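Local coordinates for protein Phi class glutathione transferase GSTF1 (Populus tremula x Populus tremuloides, PDB 4RI6) that probably catalyses the transfer of glutathione onto electrophilic substrates, releasing a halide from organic halides, as a detoxifying cytoplasmic enzyme, at residues T22-D27 and K206-M211. Numbering follows the deposited sequence. Where two conformers were deposited one is given.
Sequences TLIEKD and KKVLEM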
# COMPACT_ATOMS: atom_id res chain seq x y z
N THR A 22 -16.49 -0.61 -3.36
CA THR A 22 -16.15 0.47 -4.27
C THR A 22 -17.04 0.48 -5.51
O THR A 22 -17.55 1.52 -5.89
CB THR A 22 -14.67 0.37 -4.67
OG1 THR A 22 -13.88 0.46 -3.48
CG2 THR A 22 -14.28 1.49 -5.65
N LEU A 23 -17.23 -0.69 -6.12
CA LEU A 23 -18.10 -0.79 -7.28
C LEU A 23 -19.49 -0.27 -6.95
O LEU A 23 -20.10 0.44 -7.74
CB LEU A 23 -18.17 -2.24 -7.76
CG LEU A 23 -16.88 -2.74 -8.41
CD1 LEU A 23 -16.87 -4.25 -8.49
CD2 LEU A 23 -16.74 -2.14 -9.79
N ILE A 24 -19.99 -0.62 -5.77
CA ILE A 24 -21.35 -0.25 -5.39
C ILE A 24 -21.44 1.26 -5.13
O ILE A 24 -22.38 1.91 -5.59
CB ILE A 24 -21.81 -1.05 -4.17
CG1 ILE A 24 -21.97 -2.53 -4.55
CG2 ILE A 24 -23.14 -0.51 -3.66
CD1 ILE A 24 -22.06 -3.48 -3.36
N GLU A 25 -20.46 1.82 -4.41
CA GLU A 25 -20.38 3.26 -4.24
C GLU A 25 -20.33 3.97 -5.58
O GLU A 25 -20.92 5.04 -5.74
CB GLU A 25 -19.14 3.63 -3.43
CG GLU A 25 -19.24 3.30 -1.94
CD GLU A 25 -20.06 4.31 -1.12
OE1 GLU A 25 -20.20 5.48 -1.54
OE2 GLU A 25 -20.54 3.92 -0.03
N LYS A 26 -19.61 3.39 -6.54
CA LYS A 26 -19.46 4.03 -7.84
C LYS A 26 -20.56 3.69 -8.82
O LYS A 26 -20.52 4.15 -9.96
CB LYS A 26 -18.10 3.66 -8.45
CG LYS A 26 -16.95 4.22 -7.63
CD LYS A 26 -16.98 5.74 -7.50
CE LYS A 26 -17.03 6.46 -8.84
NZ LYS A 26 -16.93 7.94 -8.71
N ASP A 27 -21.55 2.91 -8.38
CA ASP A 27 -22.70 2.55 -9.21
C ASP A 27 -22.25 1.81 -10.47
O ASP A 27 -22.80 2.01 -11.54
CB ASP A 27 -23.49 3.82 -9.57
CG ASP A 27 -24.81 3.54 -10.26
OD1 ASP A 27 -25.39 2.46 -10.03
OD2 ASP A 27 -25.25 4.41 -11.05
N LYS A 206 -23.51 -2.53 3.75
CA LYS A 206 -24.58 -3.47 4.09
C LYS A 206 -24.85 -4.43 2.94
O LYS A 206 -25.11 -5.62 3.17
CB LYS A 206 -25.86 -2.72 4.45
CG LYS A 206 -25.76 -1.92 5.71
CD LYS A 206 -27.05 -1.17 5.88
CE LYS A 206 -27.15 -0.49 7.19
NZ LYS A 206 -28.49 0.17 7.22
N LYS A 207 -24.77 -3.94 1.71
CA LYS A 207 -25.02 -4.79 0.55
C LYS A 207 -23.91 -5.83 0.40
O LYS A 207 -24.19 -6.98 0.09
CB LYS A 207 -25.17 -3.96 -0.72
CG LYS A 207 -26.44 -3.14 -0.72
CD LYS A 207 -26.68 -2.37 -2.00
CE LYS A 207 -27.95 -1.54 -1.89
NZ LYS A 207 -28.51 -1.20 -3.23
N VAL A 208 -22.67 -5.44 0.67
CA VAL A 208 -21.59 -6.39 0.61
C VAL A 208 -21.78 -7.50 1.64
O VAL A 208 -21.63 -8.68 1.33
CB VAL A 208 -20.23 -5.71 0.82
CG1 VAL A 208 -19.11 -6.75 0.95
CG2 VAL A 208 -19.93 -4.72 -0.33
N LEU A 209 -22.10 -7.13 2.88
CA LEU A 209 -22.31 -8.13 3.91
C LEU A 209 -23.47 -9.07 3.56
O LEU A 209 -23.42 -10.28 3.84
CB LEU A 209 -22.58 -7.47 5.25
CG LEU A 209 -21.42 -6.70 5.85
CD1 LEU A 209 -21.86 -6.08 7.15
CD2 LEU A 209 -20.21 -7.60 6.08
N GLU A 210 -24.51 -8.55 2.93
CA GLU A 210 -25.60 -9.44 2.56
C GLU A 210 -25.17 -10.36 1.42
O GLU A 210 -25.54 -11.54 1.40
CB GLU A 210 -26.85 -8.65 2.18
CG GLU A 210 -28.09 -9.54 1.91
CD GLU A 210 -28.58 -10.36 3.12
OE1 GLU A 210 -28.26 -10.03 4.29
OE2 GLU A 210 -29.30 -11.37 2.89
N MET A 211 -24.36 -9.84 0.50
CA MET A 211 -23.87 -10.68 -0.59
C MET A 211 -23.12 -11.85 -0.00
O MET A 211 -23.24 -12.99 -0.46
CB MET A 211 -22.94 -9.93 -1.54
CG MET A 211 -23.61 -8.92 -2.44
SD MET A 211 -22.39 -7.98 -3.39
CE MET A 211 -21.80 -9.27 -4.49
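With CG1 anti to its own carbonyl carbon (chi1 -68°) and CD1 extended beyond it (chi2 164°), Ile24 carries its terminal methyl across to helix 203-214, where Val208 offers CG2, likewise anti to the carbonyl carbon. This is an interdomain contact of the glutathione transferase fold: helix 14-25 is the connection in the beta-alpha-beta crossover between parallel strands 5-8 and 30-33 of the thioredoxin-like domain, and helix 203-214 belongs to the helical C-terminal part. The backbones stay well apart, Ile24 CA lying 8.3 Å from Lys207 CA, and an isoleucine suits this spacing because its longer branch reaches over to Val208 while CG2 lies alongside the lysine methylenes. Val208, short and branched at CB, gives a compact apolar surface that also packs on Ser17, Leu20 and Ala21 of helix 14-25. At the exposed border, Lys207 CB is 4.1 Å from Ile24 CD1. Further out, in one of its two conformers, Lys207 CD passes 4.3 Å from Ile24 CG2, and the ammonium lies beyond these methylenes in the exposed part. One turn further along helix 203-214, Met211 brings SD to 4.5 Å from Ile24 CD1, a looser approach by a flexible side chain that also touches Leu20. Helix 14-25 stops just beyond the isoleucine: Asp27, with a positive phi of 60°, completes a Schellman motif in which its N donates to Ile24 O at 3.1 Å. The closest approach across the two segments is methyl to methyl, Ile24 CD1 to Val208 CG2 at 3.9 Å.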